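PDB 5DK5: 3'-5' exonuclease crn-4 from Caenorhabditis elegans, which degrades RNA and DNA from the 3' end as a metal-dependent DEDDh exonuclease and takes part in apoptotic DNA degradation. Local coordinates for residues B[33-41]-B[297-305]; B[117-127]-B[144-152]. All coordinates share one frame; numbering follows the deposited sequence.

Contact 1: B[33-41]-B[297-305]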
loop_
_atom_site.group_PDB
_atom_site.type_symbol
_atom_site.label_atom_id
_atom_site.label_comp_id
_atom_site.label_asym_id
_atom_site.label_seq_id
_atom_site.Cartn_x
_atom_site.Cartn_y
_atom_site.Cartn_z
ATOM N N ALA B 33 -4.617 -3.599 -10.089
ATOM C CA ALA B 33 -4.195 -4.855 -10.704
ATOM C C ALA B 33 -4.340 -6.052 -9.763
ATOM O O ALA B 33 -4.194 -7.200 -10.189
ATOM C CB ALA B 33 -2.753 -4.739 -11.180
ATOM N N ASN B 34 -4.623 -5.784 -8.490
ATOM C CA ASN B 34 -4.731 -6.837 -7.482
ATOM C C ASN B 34 -6.041 -6.783 -6.701
ATOM O O ASN B 34 -6.322 -5.804 -6.008
ATOM C CB ASN B 34 -3.559 -6.752 -6.510
ATOM C CG ASN B 34 -3.600 -7.837 -5.458
ATOM O OD1 ASN B 34 -4.154 -8.914 -5.683
ATOM N ND2 ASN B 34 -3.015 -7.561 -4.299
ATOM N N GLN B 35 -6.827 -7.851 -6.806
ATOM C CA GLN B 35 -8.103 -7.945 -6.104
ATOM C C GLN B 35 -7.940 -8.535 -4.706
ATOM O O GLN B 35 -8.832 -8.406 -3.867
ATOM C CB GLN B 35 -9.093 -8.789 -6.911
ATOM C CG GLN B 35 -9.552 -8.131 -8.203
ATOM C CD GLN B 35 -10.272 -6.817 -7.964
ATOM O OE1 GLN B 35 -11.138 -6.719 -7.094
ATOM N NE2 GLN B 35 -9.907 -5.794 -8.728
ATOM N N ASP B 36 -6.808 -9.186 -4.456
ATOM C CA ASP B 36 -6.529 -9.717 -3.126
ATOM C C ASP B 36 -5.993 -8.581 -2.265
ATOM O O ASP B 36 -4.837 -8.594 -1.840
ATOM C CB ASP B 36 -5.533 -10.878 -3.192
ATOM C CG ASP B 36 -5.526 -11.711 -1.923
ATOM O OD1 ASP B 36 -6.178 -11.305 -0.939
ATOM O OD2 ASP B 36 -4.867 -12.771 -1.912
ATOM N N TYR B 37 -6.852 -7.598 -2.017
ATOM C CA TYR B 37 -6.456 -6.358 -1.370
ATOM C C TYR B 37 -7.402 -6.035 -0.214
ATOM O O TYR B 37 -8.619 -6.086 -0.384
ATOM C CB TYR B 37 -6.458 -5.221 -2.390
ATOM C CG TYR B 37 -5.711 -3.983 -1.953
ATOM C CD1 TYR B 37 -6.352 -2.974 -1.246
ATOM C CD2 TYR B 37 -4.366 -3.820 -2.258
ATOM C CE1 TYR B 37 -5.668 -1.838 -0.848
ATOM C CE2 TYR B 37 -3.678 -2.692 -1.865
ATOM C CZ TYR B 37 -4.332 -1.704 -1.162
ATOM O OH TYR B 37 -3.643 -0.578 -0.772
ATOM N N PRO B 38 -6.852 -5.697 0.968
ATOM C CA PRO B 38 -7.686 -5.391 2.134
ATOM C C PRO B 38 -8.219 -3.961 2.103
ATOM O O PRO B 38 -7.740 -3.102 2.843
ATOM C CB PRO B 38 -6.724 -5.606 3.302
ATOM C CG PRO B 38 -5.408 -5.189 2.754
ATOM C CD PRO B 38 -5.418 -5.603 1.295
ATOM N N CYS B 39 -9.211 -3.725 1.249
ATOM C CA CYS B 39 -9.768 -2.392 1.043
ATOM C C CYS B 39 -10.227 -1.743 2.345
ATOM O O CYS B 39 -11.059 -2.295 3.067
ATOM C CB CYS B 39 -10.940 -2.459 0.062
ATOM S SG CYS B 39 -10.506 -3.087 -1.574
ATOM N N GLU B 40 -9.671 -0.568 2.632
ATOM C CA GLU B 40 -10.076 0.245 3.775
ATOM C C GLU B 40 -10.744 1.527 3.300
ATOM O O GLU B 40 -10.271 2.159 2.359
ATOM C CB GLU B 40 -8.874 0.595 4.648
ATOM C CG GLU B 40 -8.167 -0.591 5.258
ATOM C CD GLU B 40 -6.887 -0.186 5.956
ATOM O OE1 GLU B 40 -5.868 0.013 5.261
ATOM O OE2 GLU B 40 -6.902 -0.053 7.198
ATOM N N VAL B 41 -11.830 1.913 3.962
ATOM C CA VAL B 41 -12.524 3.155 3.647
ATOM C C VAL B 41 -11.612 4.357 3.873
ATOM O O VAL B 41 -10.974 4.467 4.921
ATOM C CB VAL B 41 -13.797 3.317 4.503
ATOM C CG1 VAL B 41 -14.472 4.660 4.231
ATOM C CG2 VAL B 41 -14.765 2.179 4.238
ATOM N N ASP B 297 -1.097 -20.803 -1.415
ATOM C CA ASP B 297 -1.864 -19.766 -2.097
ATOM C C ASP B 297 -2.908 -19.173 -1.148
ATOM O O ASP B 297 -4.108 -19.380 -1.329
ATOM C CB ASP B 297 -2.537 -20.333 -3.351
ATOM C CG ASP B 297 -3.171 -19.256 -4.213
ATOM O OD1 ASP B 297 -2.672 -18.112 -4.211
ATOM O OD2 ASP B 297 -4.170 -19.558 -4.899
ATOM N N PRO B 298 -2.451 -18.435 -0.123
ATOM C CA PRO B 298 -3.369 -17.889 0.882
ATOM C C PRO B 298 -4.166 -16.689 0.376
ATOM O O PRO B 298 -3.680 -15.938 -0.469
ATOM C CB PRO B 298 -2.433 -17.459 2.024
ATOM C CG PRO B 298 -1.063 -17.953 1.652
ATOM C CD PRO B 298 -1.055 -18.078 0.174
ATOM N N ILE B 299 -5.377 -16.520 0.898
ATOM C CA ILE B 299 -6.186 -15.340 0.612
ATOM C C ILE B 299 -5.757 -14.214 1.546
ATOM O O ILE B 299 -6.120 -14.205 2.723
ATOM C CB ILE B 299 -7.693 -15.614 0.793
ATOM C CG1 ILE B 299 -8.106 -16.905 0.079
ATOM C CG2 ILE B 299 -8.510 -14.435 0.290
ATOM C CD1 ILE B 299 -7.944 -16.869 -1.427
ATOM N N HIS B 300 -4.988 -13.268 1.021
ATOM C CA HIS B 300 -4.385 -12.225 1.847
ATOM C C HIS B 300 -5.422 -11.395 2.606
ATOM O O HIS B 300 -5.286 -11.184 3.811
ATOM C CB HIS B 300 -3.516 -11.301 0.987
ATOM C CG HIS B 300 -3.075 -10.058 1.692
ATOM N ND1 HIS B 300 -2.254 -10.078 2.800
ATOM C CD2 HIS B 300 -3.342 -8.752 1.449
ATOM C CE1 HIS B 300 -2.033 -8.841 3.205
ATOM N NE2 HIS B 300 -2.682 -8.017 2.404
ATOM N N PHE B 301 -6.454 -10.932 1.907
ATOM C CA PHE B 301 -7.425 -10.028 2.517
ATOM C C PHE B 301 -8.247 -10.739 3.587
ATOM O O PHE B 301 -8.733 -10.112 4.526
ATOM C CB PHE B 301 -8.346 -9.417 1.452
ATOM C CG PHE B 301 -9.490 -10.307 1.034
ATOM C CD1 PHE B 301 -10.671 -10.332 1.761
ATOM C CD2 PHE B 301 -9.394 -11.094 -0.100
ATOM C CE1 PHE B 301 -11.723 -11.141 1.375
ATOM C CE2 PHE B 301 -10.444 -11.902 -0.492
ATOM C CZ PHE B 301 -11.611 -11.925 0.247
ATOM N N ALA B 302 -8.408 -12.050 3.440
ATOM C CA ALA B 302 -9.102 -12.842 4.445
ATOM C C ALA B 302 -8.198 -13.040 5.657
ATOM O O ALA B 302 -8.635 -12.923 6.803
ATOM C CB ALA B 302 -9.526 -14.182 3.872
ATOM N N LYS B 303 -6.927 -13.323 5.387
ATOM C CA LYS B 303 -5.953 -13.602 6.433
ATOM C C LYS B 303 -5.722 -12.390 7.330
ATOM O O LYS B 303 -5.684 -12.510 8.553
ATOM C CB LYS B 303 -4.625 -14.043 5.814
ATOM C CG LYS B 303 -3.727 -14.834 6.751
ATOM C CD LYS B 303 -4.268 -16.236 6.972
ATOM C CE LYS B 303 -3.275 -17.110 7.714
ATOM N NZ LYS B 303 -3.773 -18.506 7.858
ATOM N N ILE B 304 -5.563 -11.223 6.717
ATOM C CA ILE B 304 -5.220 -10.018 7.461
ATOM C C ILE B 304 -6.419 -9.455 8.228
ATOM O O ILE B 304 -6.248 -8.761 9.230
ATOM C CB ILE B 304 -4.644 -8.926 6.523
ATOM C CG1 ILE B 304 -3.851 -7.895 7.332
ATOM C CG2 ILE B 304 -5.748 -8.261 5.700
ATOM C CD1 ILE B 304 -3.034 -6.944 6.480
ATOM N N ALA B 305 -7.627 -9.753 7.757
ATOM C CA ALA B 305 -8.842 -9.324 8.445
ATOM C C ALA B 305 -9.200 -10.282 9.579
ATOM O O ALA B 305 -10.037 -9.968 10.426
ATOM C CB ALA B 305 -10.001 -9.213 7.465
#
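Asp36 meets the start of helix 300-305 with both carboxylate oxygens. Phe301 N donates to Asp36 OD1 at 2.9 Å, nearly in line with the C-O bond, while His300 N reaches the syn lone pair of Asp36 OD2 at 3.0 Å (N-H...O 162°). The side chain is swung round by a chi1 of -163°, with CG anti to the backbone N, which carries the carboxylate to the helix although CB itself does not lead there. Packing is tight around it: His300 CB lies 3.3 Å from Asp36 OD1, and the same oxygen sits at the edge of the Phe301 ring, 3.3 Å from CD2. The carboxylate and imidazole planes are inclined by 62°, and the backbone O of Asp36 approaches the rim of the imidazole at CD2. Phe301 then turns its ring onto Ile245 and Val249 of helix 239-249. Beyond this buried grip the contact thins. Pro38 CD touches His300 CD2 at 3.8 Å, and one further apolar touch, Pro38 CB to Ile304 CG2 at 3.7 Å, leads to the partly exposed Ile304. The His300 ring reaches the second subunit with both nitrogens, NE2 bonding to Thr73 and ND1 to Asp90 of that subunit. Asp36 OD2 also forms a salt bridge with Arg236, which pairs with Asp297 as well. Since Ile299 at the N-cap has no polar side chain, Asp36 supplies acceptors for the first helical N-H groups, and these two bonds tie helix 300-305 to the 33-41 loop. The helix end and Arg236 would together be expected to favour an ionised carboxylate.

Contact 2: B[117-127]-B[144-152]; sequences AFVCDSRQDLW and FFRQYINLY. With IPA (isopropyl alcohol), chain L.
Phe145 is gripped from several directions: its edge points at the face of Phe118, with centroids 5.2 Å apart and planes at 68°, while Leu126 CD2 sits 3.7 Å from its ring centroid in a CH-pi contact only 16° off the normal. Phe144 CE1 lies over the other face of Phe145, and the Phe144 ring leans obliquely on Phe118, completing an aromatic cluster. Beside it, water 1 links Phe118 N to Phe144 O where the two segments begin to splay. Further along, the parallel strands pair directly: Ile149 N donates to Phe118 O at 2.9 Å, Cys120 N to Ile149 O, and Leu151 N to Cys120 O. Val119 packs on Ile149 on one side of the sheet. On the other, Tyr148 CB receives Leu126 CD1 at 3.5 Å; with chi1 at 60°, the Tyr148 ring stands between backbone N and carbonyl carbon and offers a face to Leu126 CB. At the strand ends Asn150 ND2 donates to an isopropyl alcohol, probably from the crystallisation liquor, at 3.3 Å from its O2, and also to Glu216; Asn150 OD1 weakly caps the following helix at Tyr152 N. Strands 116-120 and 147-150, joined through helix 124-136, form a beta-alpha-beta crossover of the RNase H-like exonuclease fold, and Asp121, just past the end of the first strand, lies about 5 Å, between side chains, from the metal ligand Asp25.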
loop_
_atom_site.group_PDB
_atom_site.type_symbol
_atom_site.label_atom_id
_atom_site.label_comp_id
_atom_site.label_asym_id
_atom_site.label_seq_id
_atom_site.Cartn_x
_atom_site.Cartn_y
_atom_site.Cartn_z
ATOM N N ALA B 117 -33.699 4.941 4.438
ATOM C CA ALA B 117 -32.914 3.880 3.815
ATOM C C ALA B 117 -31.779 4.459 2.983
ATOM O O ALA B 117 -31.895 5.552 2.426
ATOM C CB ALA B 117 -33.804 3.003 2.953
ATOM N N PHE B 118 -30.680 3.714 2.904
ATOM C CA PHE B 118 -29.529 4.140 2.123
ATOM C C PHE B 118 -29.671 3.719 0.666
ATOM O O PHE B 118 -30.213 2.656 0.367
ATOM C CB PHE B 118 -28.238 3.571 2.716
ATOM C CG PHE B 118 -27.864 4.179 4.034
ATOM C CD1 PHE B 118 -27.188 5.385 4.086
ATOM C CD2 PHE B 118 -28.196 3.551 5.222
ATOM C CE1 PHE B 118 -26.847 5.951 5.298
ATOM C CE2 PHE B 118 -27.859 4.113 6.436
ATOM C CZ PHE B 118 -27.183 5.315 6.474
ATOM N N VAL B 119 -29.187 4.573 -0.230
ATOM C CA VAL B 119 -29.198 4.303 -1.661
ATOM C C VAL B 119 -27.768 4.256 -2.185
ATOM O O VAL B 119 -26.952 5.119 -1.858
ATOM C CB VAL B 119 -29.993 5.372 -2.431
ATOM C CG1 VAL B 119 -30.033 5.048 -3.920
ATOM C CG2 VAL B 119 -31.405 5.491 -1.867
ATOM N N CYS B 120 -27.473 3.243 -2.993
ATOM C CA CYS B 120 -26.152 3.084 -3.588
ATOM C C CYS B 120 -26.302 2.702 -5.055
ATOM O O CYS B 120 -27.386 2.314 -5.492
ATOM C CB CYS B 120 -25.341 2.027 -2.834
ATOM S SG CYS B 120 -25.158 2.352 -1.063
ATOM N N ASP B 121 -25.217 2.818 -5.814
ATOM C CA ASP B 121 -25.251 2.494 -7.236
ATOM C C ASP B 121 -24.943 1.016 -7.477
ATOM O O ASP B 121 -25.019 0.538 -8.606
ATOM C CB ASP B 121 -24.268 3.375 -8.007
ATOM C CG ASP B 121 -22.823 3.089 -7.657
ATOM O OD1 ASP B 121 -22.553 2.637 -6.524
ATOM O OD2 ASP B 121 -21.954 3.326 -8.520
ATOM N N SER B 122 -24.600 0.298 -6.412
ATOM C CA SER B 122 -24.352 -1.137 -6.501
ATOM C C SER B 122 -24.335 -1.756 -5.109
ATOM O O SER B 122 -24.536 -1.067 -4.111
ATOM C CB SER B 122 -23.029 -1.424 -7.220
ATOM O OG SER B 122 -21.919 -1.010 -6.441
ATOM N N ARG B 123 -24.092 -3.060 -5.053
ATOM C CA ARG B 123 -24.020 -3.774 -3.785
ATOM C C ARG B 123 -22.686 -3.526 -3.094
ATOM O O ARG B 123 -22.560 -3.716 -1.886
ATOM C CB ARG B 123 -24.223 -5.276 -4.001
ATOM C CG ARG B 123 -23.205 -5.920 -4.938
ATOM C CD ARG B 123 -23.406 -7.425 -5.034
ATOM N NE ARG B 123 -24.733 -7.774 -5.537
ATOM C CZ ARG B 123 -25.214 -9.013 -5.596
ATOM N NH1 ARG B 123 -24.482 -10.038 -5.178
ATOM N NH2 ARG B 123 -26.432 -9.230 -6.072
ATOM N N GLN B 124 -21.699 -3.091 -3.871
ATOM C CA GLN B 124 -20.321 -2.988 -3.401
ATOM C C GLN B 124 -20.168 -2.182 -2.111
ATOM O O GLN B 124 -19.471 -2.611 -1.191
ATOM C CB GLN B 124 -19.446 -2.365 -4.493
ATOM C CG GLN B 124 -19.431 -3.148 -5.796
ATOM C CD GLN B 124 -18.918 -4.562 -5.614
ATOM O OE1 GLN B 124 -18.006 -4.805 -4.825
ATOM N NE2 GLN B 124 -19.512 -5.507 -6.333
ATOM N N ASP B 125 -20.816 -1.025 -2.046
ATOM C CA ASP B 125 -20.635 -0.107 -0.923
ATOM C C ASP B 125 -20.940 -0.743 0.434
ATOM O O ASP B 125 -20.175 -0.579 1.383
ATOM C CB ASP B 125 -21.510 1.137 -1.104
ATOM C CG ASP B 125 -21.031 2.030 -2.235
ATOM O OD1 ASP B 125 -21.485 1.837 -3.382
ATOM O OD2 ASP B 125 -20.202 2.928 -1.974
ATOM N N LEU B 126 -22.050 -1.471 0.523
ATOM C CA LEU B 126 -22.499 -2.010 1.803
ATOM C C LEU B 126 -22.216 -3.504 1.961
ATOM O O LEU B 126 -21.785 -3.943 3.027
ATOM C CB LEU B 126 -23.994 -1.740 1.987
ATOM C CG LEU B 126 -24.382 -0.264 2.155
ATOM C CD1 LEU B 126 -25.881 -0.132 2.351
ATOM C CD2 LEU B 126 -23.642 0.394 3.317
ATOM N N TRP B 127 -22.450 -4.291 0.916
ATOM C CA TRP B 127 -22.214 -5.729 1.016
ATOM C C TRP B 127 -20.727 -6.056 1.166
ATOM O O TRP B 127 -20.363 -6.927 1.955
ATOM C CB TRP B 127 -22.776 -6.469 -0.197
ATOM C CG TRP B 127 -22.112 -7.790 -0.413
ATOM C CD1 TRP B 127 -22.287 -8.928 0.320
ATOM C CD2 TRP B 127 -21.149 -8.107 -1.425
ATOM N NE1 TRP B 127 -21.495 -9.935 -0.177
ATOM C CE2 TRP B 127 -20.788 -9.457 -1.248
ATOM C CE3 TRP B 127 -20.561 -7.380 -2.464
ATOM C CZ2 TRP B 127 -19.864 -10.095 -2.072
ATOM C CZ3 TRP B 127 -19.644 -8.016 -3.280
ATOM C CH2 TRP B 127 -19.305 -9.359 -3.080
ATOM N N PHE B 144 -29.197 -0.794 9.637
ATOM C CA PHE B 144 -29.513 0.066 8.497
ATOM C C PHE B 144 -28.518 -0.100 7.343
ATOM O O PHE B 144 -28.664 0.540 6.301
ATOM C CB PHE B 144 -29.582 1.540 8.925
ATOM C CG PHE B 144 -28.426 1.999 9.769
ATOM C CD1 PHE B 144 -27.173 2.199 9.213
ATOM C CD2 PHE B 144 -28.603 2.258 11.119
ATOM C CE1 PHE B 144 -26.115 2.632 9.991
ATOM C CE2 PHE B 144 -27.549 2.692 11.901
ATOM C CZ PHE B 144 -26.304 2.881 11.337
ATOM N N PHE B 145 -27.514 -0.955 7.532
ATOM C CA PHE B 145 -26.609 -1.337 6.449
ATOM C C PHE B 145 -26.937 -2.733 5.911
ATOM O O PHE B 145 -26.349 -3.175 4.921
ATOM C CB PHE B 145 -25.145 -1.304 6.912
ATOM C CG PHE B 145 -24.513 0.071 6.912
ATOM C CD1 PHE B 145 -25.205 1.193 6.481
ATOM C CD2 PHE B 145 -23.203 0.228 7.333
ATOM C CE1 PHE B 145 -24.602 2.442 6.480
ATOM C CE2 PHE B 145 -22.596 1.472 7.333
ATOM C CZ PHE B 145 -23.295 2.579 6.907
ATOM N N ARG B 146 -27.865 -3.429 6.564
ATOM C CA ARG B 146 -28.246 -4.776 6.150
ATOM C C ARG B 146 -29.554 -4.762 5.354
ATOM O O ARG B 146 -30.084 -5.810 4.982
ATOM C CB ARG B 146 -28.361 -5.692 7.369
ATOM C CG ARG B 146 -27.010 -6.007 8.005
ATOM C CD ARG B 146 -27.116 -7.038 9.114
ATOM N NE ARG B 146 -27.726 -8.282 8.655
ATOM C CZ ARG B 146 -27.744 -9.411 9.356
ATOM N NH1 ARG B 146 -27.178 -9.464 10.555
ATOM N NH2 ARG B 146 -28.326 -10.493 8.855
ATOM N N GLN B 147 -30.070 -3.562 5.107
ATOM C CA GLN B 147 -31.128 -3.357 4.129
ATOM C C GLN B 147 -30.855 -2.040 3.418
ATOM O O GLN B 147 -30.472 -1.057 4.050
ATOM C CB GLN B 147 -32.511 -3.350 4.786
ATOM C CG GLN B 147 -32.737 -2.229 5.800
ATOM C CD GLN B 147 -34.200 -2.059 6.169
ATOM O OE1 GLN B 147 -34.687 -0.936 6.308
ATOM N NE2 GLN B 147 -34.908 -3.172 6.333
ATOM N N TYR B 148 -31.026 -2.023 2.102
ATOM C CA TYR B 148 -30.711 -0.829 1.331
ATOM C C TYR B 148 -31.303 -0.886 -0.069
ATOM O O TYR B 148 -31.919 -1.879 -0.457
ATOM C CB TYR B 148 -29.195 -0.639 1.245
ATOM C CG TYR B 148 -28.475 -1.786 0.578
ATOM C CD1 TYR B 148 -28.018 -2.869 1.317
ATOM C CD2 TYR B 148 -28.245 -1.783 -0.790
ATOM C CE1 TYR B 148 -27.357 -3.919 0.711
ATOM C CE2 TYR B 148 -27.586 -2.827 -1.406
ATOM C CZ TYR B 148 -27.143 -3.892 -0.651
ATOM O OH TYR B 148 -26.486 -4.938 -1.256
ATOM N N ILE B 149 -31.102 0.195 -0.816
ATOM C CA ILE B 149 -31.634 0.325 -2.163
ATOM C C ILE B 149 -30.516 0.298 -3.196
ATOM O O ILE B 149 -29.724 1.235 -3.294
ATOM C CB ILE B 149 -32.440 1.630 -2.318
ATOM C CG1 ILE B 149 -33.544 1.684 -1.253
ATOM C CG2 ILE B 149 -33.015 1.737 -3.733
ATOM C CD1 ILE B 149 -34.458 2.888 -1.337
ATOM N N ASN B 150 -30.453 -0.788 -3.957
ATOM C CA ASN B 150 -29.546 -0.879 -5.093
ATOM C C ASN B 150 -30.188 -0.179 -6.283
ATOM O O ASN B 150 -31.074 -0.731 -6.935
ATOM C CB ASN B 150 -29.233 -2.339 -5.417
ATOM C CG ASN B 150 -28.130 -2.490 -6.447
ATOM O OD1 ASN B 150 -27.947 -1.639 -7.318
ATOM N ND2 ASN B 150 -27.386 -3.583 -6.353
ATOM N N LEU B 151 -29.745 1.045 -6.555
ATOM C CA LEU B 151 -30.400 1.880 -7.554
ATOM C C LEU B 151 -30.224 1.328 -8.965
ATOM O O LEU B 151 -31.091 1.511 -9.820
ATOM C CB LEU B 151 -29.861 3.310 -7.489
ATOM C CG LEU B 151 -30.691 4.359 -8.234
ATOM C CD1 LEU B 151 -32.048 4.540 -7.576
ATOM C CD2 LEU B 151 -29.955 5.684 -8.296
ATOM N N TYR B 152 -29.103 0.655 -9.206
ATOM C CA TYR B 152 -28.821 0.104 -10.527
ATOM C C TYR B 152 -29.745 -1.067 -10.825
ATOM O O TYR B 152 -30.089 -1.328 -11.978
ATOM C CB TYR B 152 -27.364 -0.345 -10.632
ATOM C CG TYR B 152 -26.981 -0.804 -12.019
ATOM C CD1 TYR B 152 -26.693 0.116 -13.016
ATOM C CD2 TYR B 152 -26.910 -2.155 -12.333
ATOM C CE1 TYR B 152 -26.344 -0.294 -14.287
ATOM C CE2 TYR B 152 -26.560 -2.575 -13.603
ATOM C CZ TYR B 152 -26.278 -1.640 -14.575
ATOM O OH TYR B 152 -25.930 -2.051 -15.841
HETATM C C1 IPA L . -25.815 -4.621 -10.009
HETATM C C2 IPA L . -24.672 -4.104 -9.165
HETATM C C3 IPA L . -23.352 -4.435 -9.826
HETATM O O2 IPA L . -24.722 -4.722 -7.903
HETATM O O HOH W 1 -30.750 1.536 4.890
#

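In the fold
The centres of the two contacts lie 22 Å apart and their nearest atoms about 7 Å, so they do not touch. Along the chain, 33-41 comes first, then both halves of contact 2, and finally 297-305. Contact 2 lies near the centre of the chain, pairing two neighbouring strands of the mixed sheet and packing the start of helix 124-136 over them, whereas contact 1 lies at the periphery, beside the second subunit. Helix 124-136 connects them: further on, its Tyr132 packs against Pro38 and Ile304 of contact 1. Contact 2 thus joins two adjacent central strands near the metal site, and contact 1 fastens the C-terminal helix against the catalytic domain at the dimer interface.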